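PDB 2INC: toluene, o-xylene monooxygenase oxygenase subunit from Pseudomonas stutzeri, which probably serves as the helical, ferritin-related partner chain in the oxygenase component of a monooxygenase that hydroxylates toluene, o-xylene and related aromatic compounds. Local coordinates for residues Val133-Ile138 / Gly209-Ala214; Thr145-Tyr150 / Arg258-Ala263; His29-Asn34 / Tyr54-Pro59. All coordinates share one frame; numbering follows the deposited sequence.

Interaction 1: Val133-Ile138 / Gly209-Ala214; sequences VYIHQI and GEAFTA
I135 bridges the gap between two nearly antiparallel helices, its terminal CD1 lying 3.6 Å from A211 O and 3.7 Å from F212 CA. With CG1 anti to the carbonyl carbon (chi1 -62°) and the chain then extended (chi2 168°), the methyl lands on backbone rather than on another side-chain tip. Behind it, CG1 meets A211 CB at 3.9 Å. That same alanine methyl faces the edge of the Y134 ring, near its plane, with CD1 4.2 Å away, so one methyl touches both an aliphatic chain and an aromatic edge. F212 turns its ring away from this seam. In the second helix, G209 O is gripped twice by T213, through N and through OG1, from opposite faces of its plane; the OG1 bond measures 2.9 Å.

The contact is a worked case of side-chain packing between helices of a ferritin-clan bundle, a branched chain laid against an alanine: the axes of the two short segments approach to 9.6 Å, with their directions 153° apart. The Y134 hydroxyl is hydrogen-bonded to W206 O and W50 NE1. Helix 46-56 packs on I138, helix 142-172 brings A148 against I135, and helix 274-299 flanks T213 and A214.

Interaction 2: Thr145-Tyr150 / Arg258-Ala263; sequences TNCATY and RRWSSA
S261 OG is held by two hydrogen-bond partners, N216 ND2 and the backbone O of H257, and lies 4.2 Å above the plane of the neighbouring W260 indole, whose opposite face receives C147. The indole is therefore sandwiched between a hydroxyl whose position is fixed by two bonds and a cysteine from the facing helix. C147 CB stands 3.3 Å from the centroid of the five-membered ring and 13° off its normal, a CH-pi contact made nearly head-on over the face. It is tight: CB comes within 3.2 Å of W260 CD2. The sulfur follows at a slant, SG being 4.1 Å from the same centroid and 27° off the normal, which makes a Cys sulfur-aromatic contact over that face.

This is the knitting of a ferritin-clan helical bundle seen in miniature, helix 142-172 meeting helix 241-268 through one large flat side chain and one small one. The first torsion of W260 (chi1 83°) sets CG between the backbone N and the carbonyl carbon, the crowded staggered position, and turns the indole face against C147. Farther along the ring, CZ2 passes 4.0 Å from A148 N, an oblique approach. The indole NE1 makes a weak hydrogen bond to E151 OE1, one turn beyond C147 on the facing helix. From helix 208-237, F212 and L217 pack on S261, while the guanidinium of R258 forms salt bridges with E224 and E225 of that same helix.

Interaction 3: His29-Asn34 / Tyr54-Pro59; sequences HYFTDN and YCFDSP
F56 lays the CZ end of its ring against F31 and T32. The carbonyl oxygen F31 O lies in the plane of that ring, at its edge, 3.4 Å from F56 CZ, where the slightly positive ring hydrogens probably make for a mild electrostatic attraction. T32 CA also meets the edge in plane, and the T32 methyl CG2 comes to 3.8 Å from F56 CE1.

The two phenyl groups meet obliquely: F31 CD1 is 3.8 Å from F56 CZ, the centroids are 6.0 Å apart, and the planes are inclined at 54°. On the F31 ring the neighbours are sorted by direction. T32 CG2 lies over one face, 3.5 Å above the plane and displaced toward the rim, whereas C55 SG occupies the edge, in plane, 3.8 Å from F31 CE1. The latter is a Cys sulfur-aromatic contact of the edge-on kind; C55 reaches it with SG anti to the backbone N (chi1 178°).

What presents F31 and T32 side by side is a type I beta turn from Y30 to D33, closed by a 3.0 Å hydrogen bond from D33 N to Y30 O. Opposite it, C55 and F56 belong to the last turn of helix 46-56, a wider pi-type turn that the chain leaves at D57. The contact thus sets the end of helix 46-56 against the loop that follows helix 20-25. Y51, on the same helix, meets F31 edge-to-face, W39 and P38 from farther along the same loop pack on F31 and F56 respectively, and I138 of helix 121-138 packs on C55 and Y54.

Overall arrangement
From the N terminus, interaction 3 comes first: the end of helix 46-56 returns against the loop after helix 20-25, closing 19 intervening residues. Interactions 1 and 2 follow in series with it and cross each other: 133-138 pairs with 209-214, and 145-150, near the start of the next helix, pairs with 258-263. Two consecutive helices, 121-138 and 142-172, are thereby matched with two others, 208-237 and 241-268, in the core of the bundle. The crossed pairs also touch directly, H136 O lying 2.8 Å from T145 OG1 in a probable hydrogen bond. At the periphery, C55 SG packs 3.5 Å from I138 O, joining interaction 3 to interaction 1.

Interaction 1: Val133-Ile138 / Gly209-Ala214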
loop_
_atom_site.group_PDB
_atom_site.type_symbol
_atom_site.label_atom_id
_atom_site.label_comp_id
_atom_site.label_asym_id
_atom_site.label_seq_id
_atom_site.Cartn_x
_atom_site.Cartn_y
_atom_site.Cartn_z
ATOM N N VAL B 133 4.755 26.190 16.786
ATOM C CA VAL B 133 3.482 26.155 16.087
ATOM C C VAL B 133 2.986 27.606 15.902
ATOM O O VAL B 133 2.166 27.882 15.022
ATOM C CB VAL B 133 2.416 25.260 16.827
ATOM C CG1 VAL B 133 1.742 26.003 17.877
ATOM C CG2 VAL B 133 1.441 24.582 15.820
ATOM N N TYR B 134 3.490 28.525 16.724
ATOM C CA TYR B 134 3.262 29.946 16.403
ATOM C C TYR B 134 4.038 30.360 15.160
ATOM O O TYR B 134 3.448 30.979 14.244
ATOM C CB TYR B 134 3.453 30.891 17.590
ATOM C CG TYR B 134 3.219 32.304 17.124
ATOM C CD1 TYR B 134 4.315 33.169 16.870
ATOM C CD2 TYR B 134 1.944 32.735 16.798
ATOM C CE1 TYR B 134 4.093 34.465 16.385
ATOM C CE2 TYR B 134 1.720 34.063 16.286
ATOM C CZ TYR B 134 2.809 34.881 16.098
ATOM O OH TYR B 134 2.576 36.163 15.586
ATOM N N ILE B 135 5.292 29.949 15.035
ATOM C CA ILE B 135 6.048 30.254 13.767
ATOM C C ILE B 135 5.281 29.749 12.540
ATOM O O ILE B 135 5.144 30.459 11.524
ATOM C CB ILE B 135 7.486 29.705 13.837
ATOM C CG1 ILE B 135 8.190 30.432 14.993
ATOM C CG2 ILE B 135 8.278 29.820 12.462
ATOM C CD1 ILE B 135 9.569 29.883 15.504
ATOM N N HIS B 136 4.792 28.516 12.625
ATOM C CA HIS B 136 3.965 27.930 11.566
ATOM C C HIS B 136 2.984 28.933 11.009
ATOM O O HIS B 136 2.917 29.127 9.800
ATOM C CB HIS B 136 3.218 26.703 12.129
ATOM C CG HIS B 136 2.154 26.172 11.226
ATOM N ND1 HIS B 136 2.183 24.893 10.725
ATOM C CD2 HIS B 136 1.045 26.755 10.711
ATOM C CE1 HIS B 136 1.111 24.697 9.971
ATOM N NE2 HIS B 136 0.412 25.816 9.940
ATOM N N GLN B 137 2.167 29.525 11.882
ATOM C CA GLN B 137 0.973 30.225 11.441
ATOM C C GLN B 137 1.267 31.685 10.997
ATOM O O GLN B 137 0.426 32.323 10.355
ATOM C CB GLN B 137 -0.109 30.147 12.531
ATOM C CG GLN B 137 0.197 30.909 13.774
ATOM C CD GLN B 137 -0.629 30.407 14.961
ATOM O OE1 GLN B 137 -0.296 29.404 15.639
ATOM N NE2 GLN B 137 -1.662 31.078 15.220
ATOM N N ILE B 138 2.451 32.209 11.296
ATOM C CA ILE B 138 2.777 33.607 10.898
ATOM C C ILE B 138 3.919 33.671 9.848
ATOM O O ILE B 138 4.188 34.754 9.305
ATOM C CB ILE B 138 3.121 34.410 12.180
ATOM C CG1 ILE B 138 3.021 35.946 12.045
ATOM C CG2 ILE B 138 4.486 33.968 12.735
ATOM C CD1 ILE B 138 1.606 36.502 11.683
ATOM N N GLY B 209 9.818 37.010 12.253
ATOM C CA GLY B 209 11.299 36.917 12.215
ATOM C C GLY B 209 11.877 36.923 13.617
ATOM O O GLY B 209 12.823 36.208 13.920
ATOM N N GLU B 210 11.312 37.730 14.492
ATOM C CA GLU B 210 11.711 37.657 15.904
ATOM C C GLU B 210 11.387 36.322 16.547
ATOM O O GLU B 210 12.171 35.813 17.378
ATOM C CB GLU B 210 11.092 38.759 16.745
ATOM C CG GLU B 210 11.934 38.900 18.010
ATOM C CD GLU B 210 11.518 40.042 18.917
ATOM O OE1 GLU B 210 10.507 40.716 18.627
ATOM O OE2 GLU B 210 12.240 40.259 19.920
ATOM N N ALA B 211 10.220 35.770 16.209
ATOM C CA ALA B 211 9.795 34.468 16.757
ATOM C C ALA B 211 10.729 33.385 16.343
ATOM O O ALA B 211 11.176 32.587 17.172
ATOM C CB ALA B 211 8.335 34.123 16.322
ATOM N N PHE B 212 11.056 33.359 15.061
ATOM C CA PHE B 212 12.074 32.475 14.565
ATOM C C PHE B 212 13.417 32.614 15.290
ATOM O O PHE B 212 14.049 31.610 15.642
ATOM C CB PHE B 212 12.212 32.680 13.066
ATOM C CG PHE B 212 13.405 31.973 12.450
ATOM C CD1 PHE B 212 13.416 30.592 12.296
ATOM C CD2 PHE B 212 14.488 32.707 12.026
ATOM C CE1 PHE B 212 14.507 29.925 11.750
ATOM C CE2 PHE B 212 15.610 32.055 11.463
ATOM C CZ PHE B 212 15.597 30.658 11.321
ATOM N N THR B 213 13.896 33.849 15.457
ATOM C CA THR B 213 15.176 34.061 16.135
ATOM C C THR B 213 15.072 33.641 17.587
ATOM O O THR B 213 15.870 32.840 18.087
ATOM C CB THR B 213 15.602 35.537 15.992
ATOM O OG1 THR B 213 15.661 35.854 14.593
ATOM C CG2 THR B 213 16.969 35.770 16.652
ATOM N N ALA B 214 14.061 34.128 18.287
ATOM C CA ALA B 214 13.978 33.827 19.680
ATOM C C ALA B 214 13.836 32.338 19.936
ATOM O O ALA B 214 14.518 31.802 20.828
ATOM C CB ALA B 214 12.866 34.667 20.379
#

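Interaction 2: Thr145-Tyr150 / Arg258-Ala263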
loop_
_atom_site.group_PDB
_atom_site.type_symbol
_atom_site.label_atom_id
_atom_site.label_comp_id
_atom_site.label_asym_id
_atom_site.label_seq_id
_atom_site.Cartn_x
_atom_site.Cartn_y
_atom_site.Cartn_z
ATOM N N THR B 145 6.688 27.650 6.667
ATOM C CA THR B 145 5.652 27.006 7.504
ATOM C C THR B 145 5.797 25.471 7.685
ATOM O O THR B 145 5.668 24.964 8.815
ATOM C CB THR B 145 4.230 27.321 6.986
ATOM O OG1 THR B 145 3.950 28.682 7.247
ATOM C CG2 THR B 145 3.202 26.413 7.691
ATOM N N ASN B 146 6.075 24.726 6.613
ATOM C CA ASN B 146 6.168 23.284 6.742
ATOM C C ASN B 146 7.341 22.837 7.618
ATOM O O ASN B 146 7.182 21.898 8.373
ATOM C CB ASN B 146 6.241 22.598 5.399
ATOM C CG ASN B 146 4.947 22.650 4.627
ATOM O OD1 ASN B 146 4.902 22.174 3.498
ATOM N ND2 ASN B 146 3.891 23.239 5.222
ATOM N N CYS B 147 8.506 23.490 7.525
ATOM C CA CYS B 147 9.598 23.177 8.451
ATOM C C CYS B 147 9.118 23.325 9.918
ATOM O O CYS B 147 9.480 22.507 10.745
ATOM C CB CYS B 147 10.748 24.082 8.222
ATOM S SG CYS B 147 11.482 23.685 6.653
ATOM N N ALA B 148 8.376 24.393 10.215
ATOM C CA ALA B 148 7.809 24.643 11.571
ATOM C C ALA B 148 6.737 23.599 11.991
ATOM O O ALA B 148 6.642 23.214 13.200
ATOM C CB ALA B 148 7.234 26.142 11.664
ATOM N N THR B 149 5.932 23.149 11.015
ATOM C CA THR B 149 4.965 22.056 11.196
ATOM C C THR B 149 5.674 20.808 11.698
ATOM O O THR B 149 5.313 20.287 12.713
ATOM C CB THR B 149 4.191 21.704 9.860
ATOM O OG1 THR B 149 3.529 22.909 9.352
ATOM C CG2 THR B 149 3.082 20.587 10.160
ATOM N N TYR B 150 6.703 20.351 10.988
ATOM C CA TYR B 150 7.368 19.082 11.365
ATOM C C TYR B 150 8.181 19.268 12.659
ATOM O O TYR B 150 8.289 18.361 13.466
ATOM C CB TYR B 150 8.215 18.526 10.194
ATOM C CG TYR B 150 7.347 18.380 8.943
ATOM C CD1 TYR B 150 7.790 18.874 7.712
ATOM C CD2 TYR B 150 6.062 17.830 9.021
ATOM C CE1 TYR B 150 6.985 18.773 6.570
ATOM C CE2 TYR B 150 5.207 17.763 7.850
ATOM C CZ TYR B 150 5.717 18.231 6.630
ATOM O OH TYR B 150 4.915 18.196 5.462
ATOM N N ARG B 258 17.981 22.686 13.279
ATOM C CA ARG B 258 19.089 23.626 13.042
ATOM C C ARG B 258 19.425 23.695 11.549
ATOM O O ARG B 258 19.813 24.751 11.042
ATOM C CB ARG B 258 20.329 23.236 13.864
ATOM C CG ARG B 258 20.255 23.583 15.344
ATOM C CD ARG B 258 21.379 22.884 16.103
ATOM N NE ARG B 258 21.045 22.778 17.529
ATOM C CZ ARG B 258 21.902 22.343 18.435
ATOM N NH1 ARG B 258 23.122 21.990 18.046
ATOM N NH2 ARG B 258 21.536 22.246 19.717
ATOM N N ARG B 259 19.320 22.576 10.859
ATOM C CA ARG B 259 19.597 22.568 9.412
ATOM C C ARG B 259 18.671 23.498 8.610
ATOM O O ARG B 259 19.132 24.262 7.765
ATOM C CB ARG B 259 19.534 21.164 8.845
ATOM C CG ARG B 259 20.762 20.283 9.227
ATOM C CD ARG B 259 20.875 19.088 8.305
ATOM N NE ARG B 259 19.760 18.143 8.439
ATOM C CZ ARG B 259 19.700 17.174 9.350
ATOM N NH1 ARG B 259 20.653 17.056 10.255
ATOM N NH2 ARG B 259 18.670 16.337 9.388
ATOM N N TRP B 260 17.369 23.471 8.887
ATOM C CA TRP B 260 16.457 24.350 8.163
ATOM C C TRP B 260 16.578 25.779 8.664
ATOM O O TRP B 260 16.420 26.714 7.857
ATOM C CB TRP B 260 15.013 23.840 8.123
ATOM C CG TRP B 260 14.104 24.135 9.328
ATOM C CD1 TRP B 260 13.713 23.251 10.282
ATOM C CD2 TRP B 260 13.382 25.353 9.593
ATOM N NE1 TRP B 260 12.824 23.863 11.172
ATOM C CE2 TRP B 260 12.620 25.147 10.767
ATOM C CE3 TRP B 260 13.314 26.615 8.968
ATOM C CZ2 TRP B 260 11.812 26.116 11.283
ATOM C CZ3 TRP B 260 12.544 27.583 9.507
ATOM C CH2 TRP B 260 11.785 27.346 10.652
ATOM N N SER B 261 16.890 25.953 9.964
ATOM C CA SER B 261 17.063 27.298 10.533
ATOM C C SER B 261 18.284 27.960 9.860
ATOM O O SER B 261 18.235 29.130 9.489
ATOM C CB SER B 261 17.234 27.258 12.043
ATOM O OG SER B 261 16.058 26.779 12.668
ATOM N N SER B 262 19.335 27.160 9.663
ATOM C CA SER B 262 20.523 27.648 9.008
ATOM C C SER B 262 20.230 27.990 7.528
ATOM O O SER B 262 20.680 29.016 7.038
ATOM C CB SER B 262 21.675 26.646 9.173
ATOM O OG SER B 262 22.804 27.160 8.498
ATOM N N ALA B 263 19.423 27.175 6.840
ATOM C CA ALA B 263 19.095 27.462 5.443
ATOM C C ALA B 263 18.331 28.751 5.323
ATOM O O ALA B 263 18.571 29.534 4.396
ATOM C CB ALA B 263 18.367 26.303 4.782
#

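Interaction 3: His29-Asn34 / Tyr54-Pro59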
loop_
_atom_site.group_PDB
_atom_site.type_symbol
_atom_site.label_atom_id
_atom_site.label_comp_id
_atom_site.label_asym_id
_atom_site.label_seq_id
_atom_site.Cartn_x
_atom_site.Cartn_y
_atom_site.Cartn_z
ATOM N N HIS B 29 0.488 29.525 0.547
ATOM C CA HIS B 29 -0.230 30.538 1.312
ATOM C C HIS B 29 -0.802 31.509 0.307
ATOM O O HIS B 29 -0.115 31.894 -0.651
ATOM C CB HIS B 29 0.668 31.292 2.282
ATOM C CG HIS B 29 1.119 30.447 3.432
ATOM N ND1 HIS B 29 2.255 30.713 4.168
ATOM C CD2 HIS B 29 0.552 29.358 3.995
ATOM C CE1 HIS B 29 2.394 29.796 5.104
ATOM N NE2 HIS B 29 1.362 28.971 5.035
ATOM N N TYR B 30 -2.058 31.835 0.525
ATOM C CA TYR B 30 -2.796 32.804 -0.313
ATOM C C TYR B 30 -3.023 34.107 0.473
ATOM O O TYR B 30 -3.360 35.158 -0.102
ATOM C CB TYR B 30 -4.083 32.173 -0.860
ATOM C CG TYR B 30 -5.102 31.759 0.229
ATOM C CD1 TYR B 30 -5.855 32.708 0.863
ATOM C CD2 TYR B 30 -5.260 30.389 0.628
ATOM C CE1 TYR B 30 -6.776 32.356 1.879
ATOM C CE2 TYR B 30 -6.179 30.025 1.639
ATOM C CZ TYR B 30 -6.938 30.991 2.250
ATOM O OH TYR B 30 -7.901 30.683 3.238
ATOM N N PHE B 31 -2.809 34.088 1.796
ATOM C CA PHE B 31 -2.900 35.358 2.540
ATOM C C PHE B 31 -1.889 36.381 2.113
ATOM O O PHE B 31 -2.064 37.572 2.340
ATOM C CB PHE B 31 -2.892 35.221 4.099
ATOM C CG PHE B 31 -1.558 34.928 4.706
ATOM C CD1 PHE B 31 -0.694 35.973 5.047
ATOM C CD2 PHE B 31 -1.140 33.615 4.932
ATOM C CE1 PHE B 31 0.545 35.713 5.567
ATOM C CE2 PHE B 31 0.094 33.371 5.503
ATOM C CZ PHE B 31 0.925 34.427 5.812
ATOM N N THR B 32 -0.784 35.918 1.547
ATOM C CA THR B 32 0.201 36.844 1.077
ATOM C C THR B 32 -0.146 37.457 -0.319
ATOM O O THR B 32 0.556 38.366 -0.758
ATOM C CB THR B 32 1.561 36.141 0.981
ATOM O OG1 THR B 32 1.400 34.899 0.286
ATOM C CG2 THR B 32 2.071 35.846 2.397
ATOM N N ASP B 33 -1.201 36.982 -0.994
ATOM C CA ASP B 33 -1.589 37.533 -2.306
ATOM C C ASP B 33 -1.980 39.026 -2.259
ATOM O O ASP B 33 -1.717 39.773 -3.225
ATOM C CB ASP B 33 -2.706 36.695 -2.978
ATOM C CG ASP B 33 -2.263 35.264 -3.350
ATOM O OD1 ASP B 33 -1.058 34.951 -3.347
ATOM O OD2 ASP B 33 -3.142 34.444 -3.681
ATOM N N ASN B 34 -2.588 39.452 -1.151
ATOM C CA ASN B 34 -3.125 40.800 -0.965
ATOM C C ASN B 34 -2.717 41.354 0.399
ATOM O O ASN B 34 -3.491 41.266 1.378
ATOM C CB ASN B 34 -4.648 40.818 -1.022
ATOM C CG ASN B 34 -5.203 40.101 -2.261
ATOM O OD1 ASN B 34 -5.452 38.874 -2.255
ATOM N ND2 ASN B 34 -5.429 40.869 -3.327
ATOM N N TYR B 54 2.673 41.571 11.966
ATOM C CA TYR B 54 3.624 40.585 12.442
ATOM C C TYR B 54 4.154 39.712 11.314
ATOM O O TYR B 54 5.187 39.081 11.484
ATOM C CB TYR B 54 3.029 39.754 13.596
ATOM C CG TYR B 54 2.692 40.591 14.829
ATOM C CD1 TYR B 54 3.630 41.435 15.411
ATOM C CD2 TYR B 54 1.451 40.529 15.412
ATOM C CE1 TYR B 54 3.341 42.192 16.531
ATOM C CE2 TYR B 54 1.155 41.276 16.559
ATOM C CZ TYR B 54 2.118 42.093 17.096
ATOM O OH TYR B 54 1.834 42.824 18.221
ATOM N N CYS B 55 3.464 39.657 10.162
ATOM C CA CYS B 55 4.059 38.970 9.028
ATOM C C CYS B 55 4.614 40.083 8.099
ATOM O O CYS B 55 5.811 40.231 7.991
ATOM C CB CYS B 55 3.048 38.012 8.339
ATOM S SG CYS B 55 3.772 37.192 6.870
ATOM N N PHE B 56 3.732 40.897 7.501
ATOM C CA PHE B 56 4.118 41.824 6.424
ATOM C C PHE B 56 5.108 42.897 6.851
ATOM O O PHE B 56 6.057 43.170 6.104
ATOM C CB PHE B 56 2.898 42.429 5.693
ATOM C CG PHE B 56 2.036 41.386 5.056
ATOM C CD1 PHE B 56 2.599 40.471 4.183
ATOM C CD2 PHE B 56 0.691 41.274 5.356
ATOM C CE1 PHE B 56 1.829 39.456 3.597
ATOM C CE2 PHE B 56 -0.110 40.239 4.784
ATOM C CZ PHE B 56 0.457 39.350 3.883
ATOM N N ASP B 57 4.940 43.437 8.050
ATOM C CA ASP B 57 5.821 44.543 8.493
ATOM C C ASP B 57 7.103 44.140 9.212
ATOM O O ASP B 57 7.797 45.014 9.788
ATOM C CB ASP B 57 5.059 45.497 9.358
ATOM C CG ASP B 57 4.021 46.261 8.580
ATOM O OD1 ASP B 57 4.032 46.209 7.307
ATOM O OD2 ASP B 57 3.166 46.879 9.245
ATOM N N SER B 58 7.438 42.848 9.189
ATOM C CA SER B 58 8.629 42.391 9.890
ATOM C C SER B 58 9.834 43.072 9.247
ATOM O O SER B 58 9.889 43.186 8.021
ATOM C CB SER B 58 8.789 40.878 9.787
ATOM O OG SER B 58 9.958 40.455 10.464
ATOM N N PRO B 59 10.795 43.537 10.076
ATOM C CA PRO B 59 12.061 44.054 9.511
ATOM C C PRO B 59 12.922 43.025 8.798
ATOM O O PRO B 59 13.856 43.407 8.072
ATOM C CB PRO B 59 12.810 44.594 10.739
ATOM C CG PRO B 59 12.153 43.949 11.918
ATOM C CD PRO B 59 10.731 43.670 11.540
#